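Local coordinates for protein mitomycin biosynthesis 6-O-methyltransferase (Streptomyces lavendulae, PDB 3GWZ) that transfers the S-methyl group of S-adenosyl-L-methionine to 6-demethylmitomycins A and B, forming the quinone methoxy group of mitomycins A and B, at residues A[55-60]-A[89-94]; A[64-69]-A[78-83]; A[216-221]-A[242-247]; A[288-293]-A[346-351]. One frame throughout, in Å; residues are numbered along the deposited sequence. Where two conformers were deposited one is given.

Contact 1 of 4, residues A[55-60]-A[89-94]; sequences IHVAVE and RRLLRL
Leu91 reaches across to Val57 and Ala58 and joins two helices of the dimerisation domain, whose order of helices and strands is that of a winged helix. The example shows how one leucine branch can carry a helix-helix contact when the backbones stand well apart: the nearest CA atoms, Ala58 CA and Leu91 CA, are 8.4 Å from each other. Leu91 closes most of that gap. With CG anti to its backbone N (chi1 -167°), the side chain extends off helix 85-97 and presents CD2 to helix 32-61, while CD1 stays farther back. On the opposing helix, Val57 also points across the gap. Its CG1 lies anti to the backbone N (chi1 173°) and is the methyl that meets the leucine, and the two side chains approach at a slant to each other. Ala58, one residue on, offers a short side chain directed along the interface, with CB 4.8 Å from Leu91 CD2. Leu91 CD2 therefore lies over the helix surface that these consecutive residues share. Apolar neighbours continue the packing: Ile55 and Ala58 touch Leu95, one helical turn after Leu91, and Leu92 lies on Leu77 of helix 74-81. The same helices face the second subunit, where Arg90 forms a salt bridge with Asp322 of that subunit and Val57 packs on its Thr147. All three touching residues are buried in the assembly, and the closest approach is methyl to methyl, 4.1 Å from Val57 CG1 to Leu91 CD2.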
# COMPACT_ATOMS: atom_id res chain seq x y z
N ILE A 55 -0.57 15.87 -13.60
CA ILE A 55 -0.51 15.19 -12.30
C ILE A 55 -1.89 14.61 -11.96
O ILE A 55 -1.99 13.48 -11.47
CB ILE A 55 -0.00 16.12 -11.19
CG1 ILE A 55 1.51 16.35 -11.35
CG2 ILE A 55 -0.34 15.54 -9.81
CD1 ILE A 55 2.15 17.15 -10.24
N HIS A 56 -2.95 15.36 -12.23
CA HIS A 56 -4.29 14.86 -11.94
C HIS A 56 -4.55 13.55 -12.67
O HIS A 56 -5.06 12.59 -12.09
CB HIS A 56 -5.36 15.90 -12.30
CG HIS A 56 -5.23 17.18 -11.53
ND1 HIS A 56 -5.66 18.40 -12.02
CD2 HIS A 56 -4.68 17.44 -10.32
CE1 HIS A 56 -5.39 19.34 -11.14
NE2 HIS A 56 -4.80 18.79 -10.10
N VAL A 57 -4.17 13.51 -13.94
CA VAL A 57 -4.40 12.32 -14.74
C VAL A 57 -3.53 11.17 -14.25
O VAL A 57 -3.99 10.03 -14.21
CB VAL A 57 -4.16 12.57 -16.25
CG1 VAL A 57 -4.25 11.26 -17.02
CG2 VAL A 57 -5.19 13.56 -16.76
N ALA A 58 -2.29 11.46 -13.87
CA ALA A 58 -1.42 10.40 -13.32
C ALA A 58 -2.01 9.77 -12.05
O ALA A 58 -1.92 8.55 -11.85
CB ALA A 58 -0.00 10.94 -13.07
N VAL A 59 -2.60 10.58 -11.18
CA VAL A 59 -3.20 10.01 -9.98
C VAL A 59 -4.53 9.34 -10.28
O VAL A 59 -4.86 8.32 -9.69
CB VAL A 59 -3.33 11.01 -8.80
CG1 VAL A 59 -1.95 11.53 -8.39
CG2 VAL A 59 -4.26 12.15 -9.17
N GLU A 60 -5.30 9.92 -11.19
CA GLU A 60 -6.58 9.31 -11.56
C GLU A 60 -6.37 7.91 -12.14
O GLU A 60 -7.13 6.97 -11.84
CB GLU A 60 -7.35 10.20 -12.54
CG GLU A 60 -8.70 9.61 -12.91
CD GLU A 60 -9.48 10.46 -13.90
OE1 GLU A 60 -10.58 10.04 -14.30
OE2 GLU A 60 -9.00 11.56 -14.27
N ARG A 89 2.89 7.49 -22.78
CA ARG A 89 4.32 7.75 -22.96
C ARG A 89 4.62 9.26 -23.09
O ARG A 89 5.54 9.76 -22.46
CB ARG A 89 4.88 6.99 -24.18
CG ARG A 89 6.39 7.16 -24.37
CD ARG A 89 6.94 6.26 -25.48
NE ARG A 89 6.79 4.86 -25.12
CZ ARG A 89 5.94 4.03 -25.71
NH1 ARG A 89 5.20 4.46 -26.73
NH2 ARG A 89 5.85 2.77 -25.32
N ARG A 90 3.84 9.96 -23.90
CA ARG A 90 3.96 11.42 -24.00
C ARG A 90 3.76 12.05 -22.62
O ARG A 90 4.54 12.91 -22.20
CB ARG A 90 2.95 11.99 -25.00
CG ARG A 90 3.22 11.59 -26.47
CD ARG A 90 1.98 11.75 -27.34
NE ARG A 90 1.68 13.15 -27.63
CZ ARG A 90 0.76 13.56 -28.50
NH1 ARG A 90 0.03 12.66 -29.16
NH2 ARG A 90 0.56 14.85 -28.72
N LEU A 91 2.71 11.63 -21.92
CA LEU A 91 2.42 12.20 -20.59
C LEU A 91 3.57 11.96 -19.62
O LEU A 91 3.98 12.86 -18.89
CB LEU A 91 1.14 11.61 -20.00
CG LEU A 91 0.62 12.39 -18.78
CD1 LEU A 91 -0.20 13.59 -19.24
CD2 LEU A 91 -0.22 11.51 -17.87
N LEU A 92 4.07 10.73 -19.58
CA LEU A 92 5.15 10.38 -18.67
C LEU A 92 6.46 11.11 -19.01
O LEU A 92 7.18 11.52 -18.10
CB LEU A 92 5.35 8.87 -18.63
CG LEU A 92 4.21 8.08 -17.96
CD1 LEU A 92 4.38 6.59 -18.12
CD2 LEU A 92 4.12 8.45 -16.48
N ARG A 93 6.77 11.25 -20.29
CA ARG A 93 7.95 12.00 -20.71
C ARG A 93 7.86 13.43 -20.20
O ARG A 93 8.82 13.97 -19.66
CB ARG A 93 8.08 12.05 -22.23
CG ARG A 93 8.50 10.76 -22.89
CD ARG A 93 9.06 11.05 -24.28
NE ARG A 93 8.43 12.21 -24.90
CZ ARG A 93 7.43 12.14 -25.77
NH1 ARG A 93 6.95 10.95 -26.13
NH2 ARG A 93 6.92 13.25 -26.30
N LEU A 94 6.70 14.05 -20.40
CA LEU A 94 6.49 15.42 -19.97
C LEU A 94 6.65 15.56 -18.47
O LEU A 94 7.35 16.45 -17.98
CB LEU A 94 5.12 15.93 -20.41
CG LEU A 94 4.69 17.28 -19.84
CD1 LEU A 94 5.58 18.42 -20.33
CD2 LEU A 94 3.24 17.53 -20.23

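Contact 2 of 4, residues A[64-69]-A[78-83]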
# COMPACT_ATOMS: atom_id res chain seq x y z
N PRO A 64 1.45 6.23 -9.94
CA PRO A 64 2.40 6.11 -8.83
C PRO A 64 2.32 4.78 -8.07
O PRO A 64 3.35 4.25 -7.65
CB PRO A 64 2.00 7.27 -7.91
CG PRO A 64 1.33 8.26 -8.81
CD PRO A 64 0.59 7.42 -9.81
N GLU A 65 1.11 4.26 -7.90
CA GLU A 65 0.92 3.00 -7.19
C GLU A 65 1.55 1.83 -7.94
O GLU A 65 1.92 0.83 -7.33
CB GLU A 65 -0.57 2.71 -6.98
CG GLU A 65 -1.29 3.72 -6.13
CD GLU A 65 -1.97 4.81 -6.94
OE1 GLU A 65 -3.21 4.72 -7.10
OE2 GLU A 65 -1.27 5.73 -7.43
N LEU A 66 1.65 1.96 -9.26
CA LEU A 66 2.18 0.89 -10.10
C LEU A 66 3.71 0.89 -10.16
O LEU A 66 4.31 -0.00 -10.76
CB LEU A 66 1.60 0.99 -11.52
CG LEU A 66 0.10 0.73 -11.64
CD1 LEU A 66 -0.40 1.09 -13.03
CD2 LEU A 66 -0.22 -0.73 -11.31
N LEU A 67 4.33 1.88 -9.55
CA LEU A 67 5.78 2.01 -9.61
C LEU A 67 6.46 1.73 -8.28
O LEU A 67 7.61 2.11 -8.08
CB LEU A 67 6.17 3.40 -10.12
CG LEU A 67 5.88 3.66 -11.60
CD1 LEU A 67 6.18 5.12 -11.98
CD2 LEU A 67 6.67 2.71 -12.49
N GLN A 68 5.75 1.06 -7.37
CA GLN A 68 6.29 0.84 -6.02
C GLN A 68 7.24 -0.35 -5.94
O GLN A 68 7.92 -0.55 -4.93
CB GLN A 68 5.17 0.67 -4.99
CG GLN A 68 4.10 1.75 -5.04
CD GLN A 68 3.03 1.52 -3.99
OE1 GLN A 68 3.22 1.83 -2.82
NE2 GLN A 68 1.89 0.98 -4.41
N GLU A 69 7.28 -1.15 -7.00
CA GLU A 69 8.14 -2.33 -7.03
C GLU A 69 9.10 -2.27 -8.21
O GLU A 69 9.22 -3.23 -8.98
CB GLU A 69 7.30 -3.61 -7.07
CG GLU A 69 6.46 -3.83 -5.81
CD GLU A 69 5.50 -5.01 -5.93
OE1 GLU A 69 5.60 -5.77 -6.91
OE2 GLU A 69 4.65 -5.16 -5.03
N ALA A 78 0.61 1.42 -19.40
CA ALA A 78 -0.58 1.66 -20.22
C ALA A 78 -1.55 0.48 -20.16
O ALA A 78 -2.76 0.67 -20.01
CB ALA A 78 -0.20 1.97 -21.66
N GLU A 79 -1.02 -0.73 -20.28
CA GLU A 79 -1.85 -1.93 -20.19
C GLU A 79 -2.56 -2.02 -18.84
O GLU A 79 -3.76 -2.31 -18.78
CB GLU A 79 -1.02 -3.19 -20.44
CG GLU A 79 -1.76 -4.48 -20.15
CD GLU A 79 -1.11 -5.68 -20.80
OE1 GLU A 79 -0.15 -5.48 -21.58
OE2 GLU A 79 -1.56 -6.82 -20.55
N ALA A 80 -1.83 -1.76 -17.76
CA ALA A 80 -2.41 -1.85 -16.42
C ALA A 80 -3.43 -0.74 -16.12
O ALA A 80 -4.36 -0.95 -15.33
CB ALA A 80 -1.32 -1.86 -15.36
N THR A 81 -3.28 0.43 -16.72
CA THR A 81 -4.16 1.55 -16.39
C THR A 81 -5.33 1.71 -17.36
O THR A 81 -6.26 2.47 -17.08
CB THR A 81 -3.39 2.89 -16.32
OG1 THR A 81 -2.84 3.19 -17.60
CG2 THR A 81 -2.27 2.82 -15.29
N GLY A 82 -5.28 1.00 -18.48
CA GLY A 82 -6.26 1.19 -19.53
C GLY A 82 -6.02 2.46 -20.33
O GLY A 82 -6.95 3.07 -20.86
N ALA A 83 -4.76 2.87 -20.44
CA ALA A 83 -4.42 4.07 -21.18
C ALA A 83 -3.91 3.73 -22.57
O ALA A 83 -3.46 2.62 -22.82
CB ALA A 83 -3.39 4.91 -20.43
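The winged-helix dimerisation domain leads from its long helix into its first short strand through a turn, and here Leu66 of that turn packs against Ala80 and Thr81 at the end of helix 74-81. It illustrates how a single branched side chain can join a turn to a helix terminus. Leu66 CD1 does all the touching. It lies 3.9 Å from Ala80 CB and 3.4 Å from Thr81 CG2, the latter tighter than ordinary van der Waals contact. Thr81 divides its two branches between different tasks. At chi1 63° its OG1 sits between the backbone N and the carbonyl carbon and bonds back to Leu77 O, which leaves CG2 to meet the leucine at a slant. Leu77 and Leu66 also touch, so the preceding turn of the helix adds to the same apolar patch. Just beyond, the helix is brought to a stop: Gly82 takes a positive phi of 76°, and Ala83 N reaches back to Ala78 O. The turn has its own internal brace. Gln68 NE2 donates to Glu65 O over 2.9 Å at a fairly straight 160°, in the carbonyl plane and on a lone pair, which should restrain the rotation of the amide. At the far end of the turn, Glu69 forms a salt bridge with Arg181 of the third subunit. Leu88 and Leu61 lie against Thr81 from the neighbouring helices, and this gathering of the first helix, the turn after it and the next two helices is typical of a winged-helix domain.

Contact 3 of 4, residues A[216-221]-A[242-247]; sequences LMAAVL and RELLTG
Helices 215-223 and 235-247 come close where Ala218 and Leu245 face each other, their CA atoms only 6.4 Å apart. Such an approach illustrates a general rule of helix packing, that a small residue on one helix admits larger ones from the other. Ala218 is the small residue, its CB directed at the second helix, and two consecutive leucines close on it. Leu245 CD2 lies 3.8 Å from Ala218 CB and 4.0 Å from Ala218 CA, and Leu244 CD2 stands 4.1 Å from Ala218 CB. The leucines arrive by different routes. Leu244 sets off toward the other helix with CG anti to the backbone N (chi1 177°), whereas Leu245 starts along the interface with CG beside its backbone N (chi1 -72°) and only its branched end swings in. Cys254 of strand 254-258 lies against Leu245, Met217 (a selenomethionine) and Leu221. Near the end of the second helix, Arg242 O is gripped twice by one residue, since Thr246 N and Thr246 OG1 approach from opposite faces of its plane, the hydroxyl at 2.7 Å. The Leu244 side chain is about 9 Å from the bound S-adenosyl-L-homocysteine, too far to touch it. Two helices that follow successive parallel strands, 205-209 and 228-233, and pack against each other are typical of the Rossmann-like fold of class I methyltransferases.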
# COMPACT_ATOMS: atom_id res chain seq x y z
N LEU A 216 -10.13 16.02 14.84
CA LEU A 216 -9.86 17.02 15.86
C LEU A 216 -10.40 16.56 17.22
O LEU A 216 -9.69 16.59 18.22
CB LEU A 216 -10.44 18.39 15.50
CG LEU A 216 -10.24 19.46 16.58
CD1 LEU A 216 -8.76 19.66 16.87
CD2 LEU A 216 -10.90 20.79 16.19
N MSE A 217 -11.67 16.15 17.25
CA MSE A 217 -12.26 15.67 18.51
C MSE A 217 -11.48 14.45 19.03
O MSE A 217 -11.26 14.32 20.24
CB MSE A 217 -13.75 15.34 18.33
CG MSE A 217 -14.47 15.00 19.64
SE MSE A 217 -14.70 16.58 20.75
CE MSE A 217 -12.97 16.59 21.64
N ALA A 218 -11.06 13.57 18.13
CA ALA A 218 -10.33 12.37 18.53
C ALA A 218 -9.00 12.72 19.19
O ALA A 218 -8.66 12.17 20.23
CB ALA A 218 -10.12 11.42 17.33
N ALA A 219 -8.26 13.65 18.60
CA ALA A 219 -6.97 14.07 19.13
C ALA A 219 -7.11 14.72 20.51
O ALA A 219 -6.35 14.42 21.43
CB ALA A 219 -6.29 15.02 18.17
N VAL A 220 -8.08 15.61 20.64
CA VAL A 220 -8.33 16.29 21.91
C VAL A 220 -8.79 15.31 23.00
O VAL A 220 -8.33 15.39 24.13
CB VAL A 220 -9.33 17.47 21.74
CG1 VAL A 220 -9.66 18.09 23.09
CG2 VAL A 220 -8.74 18.52 20.82
N LEU A 221 -9.68 14.39 22.64
CA LEU A 221 -10.14 13.39 23.60
C LEU A 221 -8.98 12.49 24.04
O LEU A 221 -8.81 12.23 25.23
CB LEU A 221 -11.28 12.55 23.03
CG LEU A 221 -12.59 13.29 22.76
CD1 LEU A 221 -13.57 12.39 22.06
CD2 LEU A 221 -13.20 13.86 24.06
N ARG A 242 -18.57 8.97 13.00
CA ARG A 242 -18.86 7.87 13.91
C ARG A 242 -17.92 6.69 13.66
O ARG A 242 -17.38 6.10 14.60
CB ARG A 242 -20.31 7.42 13.80
CG ARG A 242 -20.73 6.44 14.90
CD ARG A 242 -22.10 5.82 14.63
NE ARG A 242 -23.12 6.82 14.29
CZ ARG A 242 -23.81 7.54 15.18
NH1 ARG A 242 -23.59 7.39 16.48
NH2 ARG A 242 -24.70 8.42 14.75
N GLU A 243 -17.71 6.33 12.39
CA GLU A 243 -16.80 5.25 12.07
C GLU A 243 -15.36 5.51 12.57
O GLU A 243 -14.74 4.64 13.17
CB GLU A 243 -16.81 4.93 10.57
CG GLU A 243 -15.83 3.80 10.20
CD GLU A 243 -15.80 3.49 8.71
OE1 GLU A 243 -16.74 3.88 7.99
OE2 GLU A 243 -14.82 2.84 8.25
N LEU A 244 -14.85 6.71 12.31
CA LEU A 244 -13.49 7.07 12.74
C LEU A 244 -13.35 7.03 14.26
O LEU A 244 -12.43 6.41 14.80
CB LEU A 244 -13.08 8.44 12.18
CG LEU A 244 -11.72 9.03 12.57
CD1 LEU A 244 -11.21 10.04 11.53
CD2 LEU A 244 -11.74 9.67 13.96
N LEU A 245 -14.30 7.67 14.94
CA LEU A 245 -14.26 7.74 16.40
C LEU A 245 -14.46 6.37 17.04
O LEU A 245 -13.82 6.04 18.04
CB LEU A 245 -15.28 8.75 16.91
CG LEU A 245 -14.92 10.22 16.65
CD1 LEU A 245 -16.15 11.14 16.73
CD2 LEU A 245 -13.83 10.70 17.62
N THR A 246 -15.36 5.56 16.49
CA THR A 246 -15.63 4.25 17.06
C THR A 246 -14.42 3.32 16.93
O THR A 246 -14.03 2.65 17.88
CB THR A 246 -16.86 3.61 16.41
OG1 THR A 246 -17.99 4.46 16.64
CG2 THR A 246 -17.12 2.23 16.99
N GLY A 247 -13.82 3.30 15.74
CA GLY A 247 -12.67 2.45 15.47
C GLY A 247 -11.42 2.87 16.22
O GLY A 247 -10.46 2.10 16.32

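Contact 4 of 4, residues A[288-293]-A[346-351]; sequences RILRRI and SGLRVE
Ser346 wedges against Leu290 and Arg291, a worked example of how a buried hydroxyl can sit among carbon atoms once its bonding is met elsewhere. Its OG, beside its own backbone N at chi1 -58°, bonds to Leu342 O in the last turn of helix 336-344, yet lies 3.2 Å from Leu290 CB. The two CB atoms, of Leu290 and Ser346, are also tight at 3.5 Å. Arg291 runs past the serine with its chain extended from CG to NE: CG rests 3.8 Å from Ser346 CA, and NE farther out bonds to Lys345 O. Leu348 completes the contact, its CD1 4.2 Å from Leu290 CD2 and 4.0 Å from Leu290 O. Leu343 touches both leucines, so the packing continues into helix 336-344. Between Ser346 and Leu348, Gly347 has phi 79° and closes a Schellman motif that turns the chain out of the helix into the outermost strand, 348-355. That strand pairs antiparallel with 361-368; the two form the antiparallel end of the seven-stranded sheet, order 3-2-1-4-5-7-6, and a helix packed beside that hairpin is typical of class I methyltransferases.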
# COMPACT_ATOMS: atom_id res chain seq x y z
N ARG A 288 -24.79 34.41 11.73
CA ARG A 288 -25.84 33.45 12.08
C ARG A 288 -25.27 32.32 12.93
O ARG A 288 -25.84 31.96 13.96
CB ARG A 288 -26.50 32.87 10.82
CG ARG A 288 -27.34 33.85 10.02
CD ARG A 288 -27.76 33.24 8.67
NE ARG A 288 -28.74 32.17 8.86
CZ ARG A 288 -28.97 31.20 7.98
NH1 ARG A 288 -28.30 31.14 6.84
NH2 ARG A 288 -29.89 30.28 8.26
N ILE A 289 -24.15 31.76 12.49
CA ILE A 289 -23.53 30.67 13.23
C ILE A 289 -23.08 31.12 14.62
O ILE A 289 -23.37 30.48 15.62
CB ILE A 289 -22.32 30.06 12.45
CG1 ILE A 289 -22.80 29.42 11.15
CG2 ILE A 289 -21.61 29.01 13.29
CD1 ILE A 289 -21.69 29.22 10.11
N LEU A 290 -22.39 32.26 14.66
CA LEU A 290 -21.80 32.75 15.90
C LEU A 290 -22.87 33.07 16.93
O LEU A 290 -22.71 32.81 18.13
CB LEU A 290 -20.96 34.00 15.63
CG LEU A 290 -19.67 33.76 14.85
CD1 LEU A 290 -18.95 35.09 14.58
CD2 LEU A 290 -18.77 32.80 15.63
N ARG A 291 -23.98 33.63 16.46
CA ARG A 291 -25.06 34.01 17.37
C ARG A 291 -25.68 32.77 18.01
O ARG A 291 -25.98 32.77 19.20
CB ARG A 291 -26.11 34.86 16.64
CG ARG A 291 -25.70 36.33 16.49
CD ARG A 291 -26.74 37.17 15.76
NE ARG A 291 -26.30 38.56 15.62
CZ ARG A 291 -26.89 39.46 14.85
NH1 ARG A 291 -27.95 39.14 14.12
NH2 ARG A 291 -26.40 40.70 14.79
N ARG A 292 -25.86 31.71 17.22
CA ARG A 292 -26.39 30.47 17.78
C ARG A 292 -25.39 29.84 18.76
O ARG A 292 -25.79 29.25 19.76
CB ARG A 292 -26.78 29.48 16.69
CG ARG A 292 -27.60 28.31 17.25
CD ARG A 292 -28.27 27.49 16.16
NE ARG A 292 -29.19 28.29 15.35
CZ ARG A 292 -30.45 28.56 15.68
NH1 ARG A 292 -30.94 28.11 16.83
NH2 ARG A 292 -31.21 29.29 14.87
N ILE A 293 -24.10 29.97 18.47
CA ILE A 293 -23.10 29.47 19.40
C ILE A 293 -23.13 30.28 20.68
O ILE A 293 -23.18 29.73 21.78
CB ILE A 293 -21.68 29.52 18.79
CG1 ILE A 293 -21.58 28.56 17.60
CG2 ILE A 293 -20.63 29.17 19.83
CD1 ILE A 293 -20.30 28.73 16.80
N SER A 346 -22.09 39.42 17.28
CA SER A 346 -22.66 38.15 17.73
C SER A 346 -22.66 38.02 19.25
O SER A 346 -23.03 36.97 19.78
CB SER A 346 -21.89 36.98 17.11
OG SER A 346 -21.90 37.05 15.69
N GLY A 347 -22.25 39.07 19.94
CA GLY A 347 -22.21 39.06 21.39
C GLY A 347 -21.01 38.32 21.97
O GLY A 347 -21.06 37.84 23.10
N LEU A 348 -19.93 38.24 21.19
CA LEU A 348 -18.73 37.53 21.60
C LEU A 348 -17.52 38.44 21.53
O LEU A 348 -17.55 39.48 20.88
CB LEU A 348 -18.49 36.32 20.69
CG LEU A 348 -19.56 35.23 20.70
CD1 LEU A 348 -19.29 34.21 19.59
CD2 LEU A 348 -19.65 34.56 22.07
N ARG A 349 -16.44 38.05 22.19
CA ARG A 349 -15.22 38.84 22.10
C ARG A 349 -13.97 37.99 22.22
O ARG A 349 -13.97 36.94 22.87
CB ARG A 349 -15.22 39.96 23.15
CG ARG A 349 -15.04 39.48 24.57
CD ARG A 349 -15.09 40.66 25.54
NE ARG A 349 -14.01 41.62 25.28
CZ ARG A 349 -14.11 42.93 25.46
NH1 ARG A 349 -15.25 43.46 25.88
NH2 ARG A 349 -13.07 43.72 25.20
N VAL A 350 -12.90 38.45 21.59
CA VAL A 350 -11.66 37.69 21.56
C VAL A 350 -10.92 37.83 22.88
O VAL A 350 -10.68 38.94 23.36
CB VAL A 350 -10.74 38.17 20.43
CG1 VAL A 350 -9.42 37.40 20.46
CG2 VAL A 350 -11.44 38.00 19.08
N GLU A 351 -10.56 36.70 23.47
CA GLU A 351 -9.77 36.69 24.69
C GLU A 351 -8.29 36.71 24.31
O GLU A 351 -7.52 37.51 24.82
CB GLU A 351 -10.08 35.45 25.52
CG GLU A 351 -9.67 35.55 26.98
CD GLU A 351 -10.63 36.41 27.80
OE1 GLU A 351 -11.33 37.26 27.21
OE2 GLU A 351 -10.68 36.22 29.04

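Overall arrangement
From the N terminus, helix 32-61 opens contact 1; 28 residues separate 55-60 from 89-94, where helix 85-97 returns to it. Contact 2 falls wholly within that excursion, joining the turn after the first helix to helix 74-81; the two touch where Ala58 O meets Pro64 CD at 3.4 Å, and both lie in the dimerisation domain and touch the second subunit. The methyltransferase domain follows. Contact 3 closes a short loop there through strand 228-233, and contact 4 a longer one spanning 52 residues. These two are in series, about 26 Å between centres: contact 3 joins two helices flanking the sheet, and contact 4 joins a third helix to the sheet's outermost strand and the turn before it. None of the loops cross.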